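Local coordinates for putative HMP/thiamine permease protein YkoE (Bacillus subtilis, PDB 5EDL), which binds thiamine as the substrate-recognising S component of an energy-coupling factor transporter that probably moves thiamine or its hydroxymethylpyrimidine precursor across the cell membrane, at residues A[98-102]-A[113-117]; A[21-26]-A[75-81]; A[1-6]-A[58-63]. The contacts are given in a common frame with arbitrary orientation. Numbering follows the deposited sequence.

Interaction 1: A[98-102]-A[113-117]. With MPG ([(Z)-octadec-9-enyl] (2R)-2,3-bis(oxidanyl)propanoate), chain C.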
loop_
_atom_site.group_PDB
_atom_site.type_symbol
_atom_site.label_atom_id
_atom_site.label_comp_id
_atom_site.label_asym_id
_atom_site.label_seq_id
_atom_site.Cartn_x
_atom_site.Cartn_y
_atom_site.Cartn_z
ATOM N N GLU A 98 -3.722 1.954 7.886
ATOM C CA GLU A 98 -3.785 1.329 9.198
ATOM C C GLU A 98 -5.149 1.554 9.856
ATOM O O GLU A 98 -5.641 0.681 10.557
ATOM C CB GLU A 98 -2.674 1.867 10.099
ATOM C CG GLU A 98 -2.495 1.091 11.406
ATOM C CD GLU A 98 -1.841 -0.271 11.195
ATOM O OE1 GLU A 98 -0.803 -0.351 10.506
ATOM O OE2 GLU A 98 -2.376 -1.264 11.721
ATOM N N ALA A 99 -5.748 2.725 9.641
ATOM C CA ALA A 99 -7.038 3.039 10.253
ATOM C C ALA A 99 -8.124 2.022 9.848
ATOM O O ALA A 99 -9.008 1.699 10.634
ATOM C CB ALA A 99 -7.470 4.461 9.883
ATOM N N VAL A 100 -8.052 1.533 8.620
ATOM C CA VAL A 100 -9.030 0.558 8.129
ATOM C C VAL A 100 -8.799 -0.818 8.789
ATOM O O VAL A 100 -9.753 -1.539 9.098
ATOM C CB VAL A 100 -8.968 0.450 6.587
ATOM C CG1 VAL A 100 -9.650 -0.825 6.082
ATOM C CG2 VAL A 100 -9.579 1.694 5.944
ATOM N N PHE A 101 -7.536 -1.178 9.017
ATOM C CA PHE A 101 -7.257 -2.455 9.689
ATOM C C PHE A 101 -7.570 -2.322 11.166
ATOM O O PHE A 101 -8.074 -3.258 11.772
ATOM C CB PHE A 101 -5.809 -2.907 9.446
ATOM C CG PHE A 101 -5.538 -3.248 8.008
ATOM C CD1 PHE A 101 -6.103 -4.384 7.439
ATOM C CD2 PHE A 101 -4.762 -2.422 7.211
ATOM C CE1 PHE A 101 -5.884 -4.697 6.113
ATOM C CE2 PHE A 101 -4.531 -2.735 5.879
ATOM C CZ PHE A 101 -5.097 -3.865 5.327
ATOM N N LEU A 102 -7.311 -1.145 11.738
ATOM C CA LEU A 102 -7.756 -0.859 13.096
ATOM C C LEU A 102 -9.275 -1.024 13.206
ATOM O O LEU A 102 -9.778 -1.695 14.113
ATOM C CB LEU A 102 -7.333 0.558 13.520
ATOM C CG LEU A 102 -7.996 1.199 14.750
ATOM C CD1 LEU A 102 -7.701 0.415 16.029
ATOM C CD2 LEU A 102 -7.571 2.658 14.905
ATOM N N VAL A 113 -11.888 -5.218 2.149
ATOM C CA VAL A 113 -11.170 -4.541 3.217
ATOM C C VAL A 113 -9.801 -4.032 2.728
ATOM O O VAL A 113 -9.398 -2.930 3.077
ATOM C CB VAL A 113 -10.988 -5.439 4.452
ATOM C CG1 VAL A 113 -10.111 -4.726 5.492
ATOM C CG2 VAL A 113 -12.368 -5.811 5.052
ATOM N N LEU A 114 -9.109 -4.825 1.910
ATOM C CA LEU A 114 -7.843 -4.385 1.324
ATOM C C LEU A 114 -8.064 -3.141 0.452
ATOM O O LEU A 114 -7.277 -2.189 0.489
ATOM C CB LEU A 114 -7.204 -5.508 0.498
ATOM C CG LEU A 114 -6.927 -6.829 1.236
ATOM C CD1 LEU A 114 -6.162 -7.787 0.329
ATOM C CD2 LEU A 114 -6.164 -6.591 2.532
ATOM N N MET A 115 -9.145 -3.151 -0.320
ATOM C CA MET A 115 -9.453 -2.021 -1.193
ATOM C C MET A 115 -9.786 -0.769 -0.382
ATOM O O MET A 115 -9.289 0.316 -0.696
ATOM C CB MET A 115 -10.591 -2.369 -2.148
ATOM C CG MET A 115 -10.184 -3.341 -3.257
ATOM S SD MET A 115 -11.544 -3.604 -4.412
ATOM C CE MET A 115 -10.716 -4.506 -5.716
ATOM N N LEU A 116 -10.591 -0.929 0.671
ATOM C CA LEU A 116 -10.858 0.154 1.613
ATOM C C LEU A 116 -9.578 0.723 2.226
ATOM O O LEU A 116 -9.467 1.915 2.444
ATOM C CB LEU A 116 -11.762 -0.333 2.741
ATOM C CG LEU A 116 -13.047 0.411 3.068
ATOM C CD1 LEU A 116 -13.694 1.030 1.836
ATOM C CD2 LEU A 116 -14.006 -0.558 3.763
ATOM N N ALA A 117 -8.647 -0.156 2.553
ATOM C CA ALA A 117 -7.381 0.259 3.136
ATOM C C ALA A 117 -6.618 1.149 2.140
ATOM O O ALA A 117 -6.117 2.213 2.508
ATOM C CB ALA A 117 -6.555 -0.970 3.529
HETATM C C2 MPG C . -6.595 7.475 12.077
HETATM C C3 MPG C . -6.744 6.160 12.809
HETATM C C4 MPG C . -5.501 5.321 12.600
HETATM C C5 MPG C . -4.381 5.876 13.447
HETATM C C6 MPG C . -3.795 4.776 14.299
HETATM C C7 MPG C . -2.980 3.860 13.421
HETATM C C8 MPG C . -2.020 3.061 14.274
HETATM C C9 MPG C . -2.742 1.851 14.822
HETATM C C10 MPG C . -2.094 0.856 15.468
HETATM C C11 MPG C . -0.598 0.875 15.696
HETATM C C12 MPG C . -0.344 0.641 17.169
HETATM C C13 MPG C . -0.758 -0.766 17.560
HETATM C C14 MPG C . -2.029 -0.765 18.386
HETATM C C15 MPG C . -1.986 -1.883 19.405
HETATM C C16 MPG C . -3.293 -2.642 19.386
HETATM C C17 MPG C . -3.190 -3.864 20.268
HETATM C C18 MPG C . -4.161 -4.909 19.767
HETATM O O1 MPG C . -8.553 8.439 11.124
HETATM C C1 MPG C . -7.819 8.329 12.322
#
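Two successive membrane helices meet here in apolar packing, close to the short connection that turns helix 85-103 back into helix 111-132. The pair forms a helical hairpin: the local axes come within 8.8 Å and their N-to-C directions differ by 141°, well short of strict antiparallelism. With no hydrogen bond passing between the segments, the fit depends on shape. Val100 is the central piece. Its CG1 lies 4.0 Å from each of Val113 CG1, Leu116 CB and Ala117 CB, so one methyl fills the hollow between successive turns of the partner helix, while Val100 CG2 rests 3.5 Å from Leu116 O. The small side chain of Ala117 permits close approach, and the CA atoms of Val100 and Ala117 are only 5.3 Å apart. Phe101 starts out sideways but brings its ring across: Phe101 CE2 is 3.6 Å from Ala117 CB, and Leu114 CD2 meets the ring edge, 4.0 Å from Phe101 CZ. Away from this interface, the helix touches the lipid MPG, with Glu98 CG 3.5 Å from MPG C7 and Ala99 CB 3.5 Å from MPG C3. Around the hairpin, Phe101 also packs on Ala64 of helix 63-77 and Ala55 of helix 49-58, whereas Leu114 and Met115 lean on helix 140-170.

Interaction 2: A[21-26]-A[75-81]. With VIB (3-(4-amino-2-methyl-pyrimidin-5-ylmethyl)-5-(2-hydroxy-ethyl)-4-methyl-thiazol-3-ium), chain B.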
loop_
_atom_site.group_PDB
_atom_site.type_symbol
_atom_site.label_atom_id
_atom_site.label_comp_id
_atom_site.label_asym_id
_atom_site.label_seq_id
_atom_site.Cartn_x
_atom_site.Cartn_y
_atom_site.Cartn_z
ATOM N N TYR A 21 8.560 2.630 -5.800
ATOM C CA TYR A 21 8.029 3.948 -5.457
ATOM C C TYR A 21 8.841 5.069 -6.127
ATOM O O TYR A 21 8.284 6.019 -6.663
ATOM C CB TYR A 21 8.040 4.172 -3.938
ATOM C CG TYR A 21 6.974 3.434 -3.147
ATOM C CD1 TYR A 21 6.196 2.440 -3.729
ATOM C CD2 TYR A 21 6.743 3.752 -1.818
ATOM C CE1 TYR A 21 5.216 1.784 -3.003
ATOM C CE2 TYR A 21 5.772 3.110 -1.087
ATOM C CZ TYR A 21 5.013 2.134 -1.683
ATOM O OH TYR A 21 4.059 1.514 -0.944
ATOM N N LEU A 22 10.161 4.958 -6.066
ATOM C CA LEU A 22 11.029 6.010 -6.589
ATOM C C LEU A 22 10.882 6.151 -8.108
ATOM O O LEU A 22 10.859 7.262 -8.642
ATOM C CB LEU A 22 12.490 5.728 -6.226
ATOM C CG LEU A 22 13.520 6.764 -6.696
ATOM C CD1 LEU A 22 13.180 8.156 -6.170
ATOM C CD2 LEU A 22 14.923 6.353 -6.266
ATOM N N LEU A 23 10.803 5.013 -8.788
ATOM C CA LEU A 23 10.603 4.980 -10.232
ATOM C C LEU A 23 9.294 5.675 -10.610
ATOM O O LEU A 23 9.263 6.525 -11.503
ATOM C CB LEU A 23 10.608 3.533 -10.738
ATOM C CG LEU A 23 10.014 3.269 -12.125
ATOM C CD1 LEU A 23 10.734 4.072 -13.193
ATOM C CD2 LEU A 23 10.068 1.774 -12.460
ATOM N N PHE A 24 8.220 5.328 -9.907
ATOM C CA PHE A 24 6.916 5.932 -10.175
ATOM C C PHE A 24 6.867 7.402 -9.802
ATOM O O PHE A 24 6.154 8.179 -10.431
ATOM C CB PHE A 24 5.812 5.166 -9.447
ATOM C CG PHE A 24 5.318 3.982 -10.215
ATOM C CD1 PHE A 24 4.239 4.101 -11.074
ATOM C CD2 PHE A 24 5.947 2.760 -10.109
ATOM C CE1 PHE A 24 3.794 3.022 -11.798
ATOM C CE2 PHE A 24 5.497 1.677 -10.828
ATOM C CZ PHE A 24 4.421 1.817 -11.683
ATOM N N THR A 25 7.634 7.789 -8.791
ATOM C CA THR A 25 7.727 9.199 -8.446
ATOM C C THR A 25 8.326 9.995 -9.607
ATOM O O THR A 25 7.839 11.082 -9.950
ATOM C CB THR A 25 8.557 9.412 -7.179
ATOM O OG1 THR A 25 7.762 9.044 -6.050
ATOM C CG2 THR A 25 8.983 10.878 -7.042
ATOM N N HIS A 26 9.370 9.447 -10.217
ATOM C CA HIS A 26 9.988 10.105 -11.368
ATOM C C HIS A 26 8.971 10.266 -12.514
ATOM O O HIS A 26 8.838 11.353 -13.069
ATOM C CB HIS A 26 11.225 9.328 -11.821
ATOM C CG HIS A 26 12.456 9.657 -11.032
ATOM N ND1 HIS A 26 13.022 10.914 -11.030
ATOM C CD2 HIS A 26 13.224 8.898 -10.211
ATOM C CE1 HIS A 26 14.086 10.916 -10.244
ATOM N NE2 HIS A 26 14.229 9.705 -9.736
ATOM N N GLU A 75 12.861 5.363 0.094
ATOM C CA GLU A 75 12.674 6.128 -1.134
ATOM C C GLU A 75 13.354 7.508 -1.020
ATOM O O GLU A 75 13.993 7.973 -1.958
ATOM C CB GLU A 75 11.185 6.290 -1.464
ATOM C CG GLU A 75 10.963 6.853 -2.862
ATOM C CD GLU A 75 9.540 7.335 -3.089
ATOM O OE1 GLU A 75 8.650 6.956 -2.299
ATOM O OE2 GLU A 75 9.327 8.106 -4.048
ATOM N N CYS A 76 13.212 8.142 0.139
ATOM C CA CYS A 76 13.884 9.406 0.417
ATOM C C CYS A 76 15.399 9.246 0.299
ATOM O O CYS A 76 16.061 10.018 -0.392
ATOM C CB CYS A 76 13.513 9.928 1.811
ATOM S SG CYS A 76 14.440 11.426 2.318
ATOM N N LEU A 77 15.933 8.226 0.970
ATOM C CA LEU A 77 17.365 7.928 0.944
ATOM C C LEU A 77 17.897 7.713 -0.470
ATOM O O LEU A 77 18.998 8.164 -0.795
ATOM C CB LEU A 77 17.682 6.677 1.792
ATOM C CG LEU A 77 17.390 6.747 3.289
ATOM C CD1 LEU A 77 17.891 5.501 4.003
ATOM C CD2 LEU A 77 17.986 8.012 3.899
ATOM N N LEU A 78 17.127 6.998 -1.286
ATOM C CA LEU A 78 17.503 6.702 -2.667
ATOM C C LEU A 78 17.443 7.917 -3.588
ATOM O O LEU A 78 17.824 7.828 -4.747
ATOM C CB LEU A 78 16.611 5.600 -3.238
ATOM C CG LEU A 78 16.812 4.218 -2.613
ATOM C CD1 LEU A 78 15.792 3.232 -3.139
ATOM C CD2 LEU A 78 18.233 3.725 -2.861
ATOM N N GLY A 79 16.942 9.039 -3.082
ATOM C CA GLY A 79 17.026 10.287 -3.818
ATOM C C GLY A 79 15.727 10.907 -4.299
ATOM O O GLY A 79 15.736 11.649 -5.279
ATOM N N ASN A 80 14.620 10.627 -3.623
ATOM C CA ASN A 80 13.368 11.328 -3.922
ATOM C C ASN A 80 13.624 12.835 -3.954
ATOM O O ASN A 80 14.117 13.395 -2.983
ATOM C CB ASN A 80 12.284 10.998 -2.895
ATOM C CG ASN A 80 10.944 11.653 -3.220
ATOM O OD1 ASN A 80 10.751 12.850 -2.999
ATOM N ND2 ASN A 80 10.017 10.870 -3.746
ATOM N N PRO A 81 13.309 13.487 -5.083
ATOM C CA PRO A 81 13.645 14.903 -5.308
ATOM C C PRO A 81 12.974 15.858 -4.312
ATOM O O PRO A 81 13.466 16.971 -4.095
ATOM C CB PRO A 81 13.136 15.170 -6.737
ATOM C CG PRO A 81 12.920 13.818 -7.342
ATOM C CD PRO A 81 12.573 12.903 -6.214
HETATM C CM2 VIB B . 5.863 6.941 -0.424
HETATM N N4A VIB B . 2.409 9.656 -2.581
HETATM C CM4 VIB B . 2.664 12.257 -6.646
HETATM O O1 VIB B . 0.173 14.295 -4.507
HETATM C C7 VIB B . 1.077 15.360 -4.291
HETATM C C6 VIB B . 2.269 15.154 -5.193
HETATM C C2 VIB B . 4.439 12.516 -3.190
HETATM S S1 VIB B . 3.804 13.945 -3.272
HETATM C C5 VIB B . 3.059 13.985 -4.631
HETATM C C4 VIB B . 3.207 12.708 -5.285
HETATM N N3 VIB B . 4.087 11.783 -4.373
HETATM C C7A VIB B . 4.447 10.430 -4.785
HETATM C C4A VIB B . 3.768 9.159 -2.552
HETATM N N3A VIB B . 4.172 8.340 -1.578
HETATM C C2A VIB B . 5.454 7.883 -1.570
HETATM N N1A VIB B . 6.322 8.248 -2.567
HETATM C C6A VIB B . 5.927 9.077 -3.567
HETATM C C5A VIB B . 4.631 9.527 -3.551
#
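Segment 21-26 is continuous helix within helix 4-35, whereas segment 75-81 runs off the C-terminal end of helix 63-77 into a loop; their CA atoms are nearest at Leu22 and Glu75, 5.7 Å apart. A Schellman motif makes the exit: Gly79, with phi 114°, lets Asn80 N bond to Glu75 O (3.2 Å) and Gly79 N to Cys76 O (3.0 Å). A side chain at this glycine would collide with the preceding carbonyl. The turn folds Asn80 back beside Glu75, where Asn80 ND2 donates to Glu75 OE2 at 2.9 Å. Thr25 OG1 donates to the same Glu75 OE2 at 2.7 Å, so two donors hold the carboxylate while Glu75 OE1 faces the substrate, 2.7 Å from N1A of the thiamine pyrimidine. A glutamate at this pyrimidine nitrogen is also a feature of thiamine diphosphate-dependent enzymes. Thr25 OG1 also lies 3.1 Å from VIB C6A, and Tyr21 CD2 3.6 Å from its methyl CM2. Behind the polar cluster, Leu22 CD2 packs on Leu78 CB at 3.5 Å. Asp129, Tyr44 and Gln93 bind the ligand from elsewhere; Tyr21 OH pairs with Glu68, and Asn80 OD1 with Ser82. Glu75 and Asn80 rest on Val86 of helix 85-103, while Leu78 and Pro81 reach Val19 and Asn29 of helix 4-35.

Interaction 3: A[1-6]-A[58-63]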
loop_
_atom_site.group_PDB
_atom_site.type_symbol
_atom_site.label_atom_id
_atom_site.label_comp_id
_atom_site.label_asym_id
_atom_site.label_seq_id
_atom_site.Cartn_x
_atom_site.Cartn_y
_atom_site.Cartn_z
ATOM N N SER A 1 1.271 -10.897 18.501
ATOM C CA SER A 1 2.632 -10.544 18.901
ATOM C C SER A 1 3.625 -10.773 17.764
ATOM O O SER A 1 3.776 -11.896 17.288
ATOM C CB SER A 1 3.046 -11.350 20.127
ATOM O OG SER A 1 4.367 -11.040 20.524
ATOM N N TRP A 2 4.282 -9.703 17.319
ATOM C CA TRP A 2 5.240 -9.778 16.220
ATOM C C TRP A 2 6.432 -10.699 16.498
ATOM O O TRP A 2 6.949 -10.743 17.606
ATOM C CB TRP A 2 5.777 -8.380 15.881
ATOM C CG TRP A 2 4.826 -7.520 15.130
ATOM C CD1 TRP A 2 3.705 -6.914 15.617
ATOM C CD2 TRP A 2 4.921 -7.142 13.750
ATOM N NE1 TRP A 2 3.090 -6.191 14.617
ATOM C CE2 TRP A 2 3.819 -6.314 13.464
ATOM C CE3 TRP A 2 5.836 -7.430 12.724
ATOM C CZ2 TRP A 2 3.604 -5.760 12.193
ATOM C CZ3 TRP A 2 5.624 -6.884 11.463
ATOM C CH2 TRP A 2 4.511 -6.059 11.209
ATOM N N LYS A 3 6.876 -11.399 15.460
ATOM C CA LYS A 3 8.087 -12.204 15.517
ATOM C C LYS A 3 9.207 -11.470 14.796
ATOM O O LYS A 3 8.947 -10.652 13.919
ATOM C CB LYS A 3 7.871 -13.575 14.880
ATOM C CG LYS A 3 6.683 -14.345 15.431
ATOM C CD LYS A 3 6.522 -15.684 14.728
ATOM C CE LYS A 3 5.454 -16.541 15.400
ATOM N NZ LYS A 3 4.898 -17.554 14.464
ATOM N N VAL A 4 10.442 -11.780 15.171
ATOM C CA VAL A 4 11.620 -11.174 14.568
ATOM C C VAL A 4 11.564 -11.319 13.064
ATOM O O VAL A 4 11.702 -10.337 12.333
ATOM C CB VAL A 4 12.922 -11.813 15.098
ATOM C CG1 VAL A 4 14.116 -11.346 14.278
ATOM C CG2 VAL A 4 13.098 -11.493 16.570
ATOM N N LYS A 5 11.310 -12.543 12.608
ATOM C CA LYS A 5 11.240 -12.825 11.178
ATOM C C LYS A 5 10.190 -11.968 10.461
ATOM O O LYS A 5 10.380 -11.600 9.309
ATOM C CB LYS A 5 10.958 -14.308 10.936
ATOM C CG LYS A 5 9.635 -14.815 11.485
ATOM C CD LYS A 5 9.519 -16.330 11.305
ATOM C CE LYS A 5 8.176 -16.864 11.772
ATOM N NZ LYS A 5 8.112 -18.372 11.725
ATOM N N GLU A 6 9.090 -11.648 11.136
ATOM C CA GLU A 6 8.049 -10.827 10.511
ATOM C C GLU A 6 8.520 -9.378 10.377
ATOM O O GLU A 6 8.300 -8.736 9.350
ATOM C CB GLU A 6 6.749 -10.900 11.308
ATOM C CG GLU A 6 6.067 -12.276 11.237
ATOM C CD GLU A 6 5.009 -12.461 12.310
ATOM O OE1 GLU A 6 5.116 -11.811 13.370
ATOM O OE2 GLU A 6 4.066 -13.240 12.093
ATOM N N ILE A 58 1.104 -10.380 6.955
ATOM C CA ILE A 58 1.518 -10.574 8.339
ATOM C C ILE A 58 0.330 -10.574 9.295
ATOM O O ILE A 58 0.295 -11.349 10.248
ATOM C CB ILE A 58 2.536 -9.492 8.757
ATOM C CG1 ILE A 58 3.814 -9.648 7.929
ATOM C CG2 ILE A 58 2.808 -9.564 10.254
ATOM C CD1 ILE A 58 4.808 -8.515 8.097
ATOM N N ARG A 59 -0.634 -9.700 9.019
ATOM C CA ARG A 59 -1.928 -9.690 9.693
ATOM C C ARG A 59 -1.807 -9.377 11.185
ATOM O O ARG A 59 -2.487 -9.972 12.007
ATOM C CB ARG A 59 -2.648 -11.033 9.465
ATOM C CG ARG A 59 -2.856 -11.317 7.973
ATOM C CD ARG A 59 -3.795 -12.482 7.659
ATOM N NE ARG A 59 -4.007 -12.544 6.214
ATOM C CZ ARG A 59 -4.786 -13.409 5.586
ATOM N NH1 ARG A 59 -5.446 -14.337 6.262
ATOM N NH2 ARG A 59 -4.894 -13.350 4.266
ATOM N N LYS A 60 -0.942 -8.422 11.518
ATOM C CA LYS A 60 -0.787 -7.973 12.888
ATOM C C LYS A 60 -0.792 -6.436 12.912
ATOM O O LYS A 60 -0.502 -5.802 11.909
ATOM C CB LYS A 60 0.494 -8.543 13.497
ATOM C CG LYS A 60 0.496 -10.071 13.545
ATOM C CD LYS A 60 1.701 -10.649 14.238
ATOM C CE LYS A 60 1.574 -12.182 14.340
ATOM N NZ LYS A 60 2.810 -12.817 14.852
ATOM N N PRO A 61 -1.163 -5.851 14.053
ATOM C CA PRO A 61 -1.351 -4.401 14.127
ATOM C C PRO A 61 -0.057 -3.654 13.832
ATOM O O PRO A 61 1.013 -4.067 14.260
ATOM C CB PRO A 61 -1.804 -4.173 15.575
ATOM C CG PRO A 61 -2.355 -5.520 16.025
ATOM C CD PRO A 61 -1.506 -6.533 15.317
ATOM N N GLY A 62 -0.173 -2.568 13.089
ATOM C CA GLY A 62 0.973 -1.740 12.773
ATOM C C GLY A 62 1.665 -2.080 11.469
ATOM O O GLY A 62 2.539 -1.335 11.031
ATOM N N ALA A 63 1.291 -3.192 10.838
ATOM C CA ALA A 63 1.958 -3.605 9.598
ATOM C C ALA A 63 1.825 -2.563 8.492
ATOM O O ALA A 63 2.803 -2.228 7.825
ATOM C CB ALA A 63 1.408 -4.952 9.103
HETATM O O HOH W 1 2.210 -15.431 14.614
HETATM O O HOH W 2 1.870 -13.448 10.336
#
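Lys60 NZ binds two groups near the chain's N-terminus: it forms a salt bridge to Glu6 OE1 (2.9 Å), with a weak bond to Glu6 OE2 (3.1 Å), and a hydrogen bond to Ser1 O (2.8 Å). Glu6 OE1 also accepts from Lys3 N at 2.8 Å, so the glutamate side chain folds back on the N-cap residue of helix 4-35. A water joins Glu6 OE2 to Ile58 O, at 2.8 and 2.6 Å. Trp2 NE1 donates to Pro61 O at 3.0 Å, reaching a type II turn, Lys60 to Ala63, that suits glycine at position 62. The indole lies flat against its partners in CH-pi contacts: Ile58 CG2 sits over the six-membered ring, 4.2 Å from its centroid, and Lys60 CB off-centre at the five-membered ring. The contact thus ties the start of helix 4-35 to the connection between helices 49-58 and 63-77; Met10 of helix 4-35 meets both Trp2 and Ile58, and Arg59 salt-bridges to Glu183 of helix 179-192.

Overall arrangement
Only interaction 2 touches the thiamine, supplying three of the fourteen residues that line its pocket; interactions 1 and 3 are structural packing elsewhere in the helical bundle. The centre of interaction 2 lies 25 Å from that of interaction 1, across the centre of the chain, and 26 Å from that of interaction 3. Helix 4-35 spans the latter gap, supplying one segment near its start to interaction 3 and one further along to interaction 2. Interactions 1 and 3, with centres 16 Å apart, touch: Glu98 OE2 lies 2.9 Å from Gly62 N, a hydrogen bond joining helix 85-103 to the turn preceding helix 63-77. Bound lipid borders both, Pro61 and MPG being about 4 Å apart between nearest atoms.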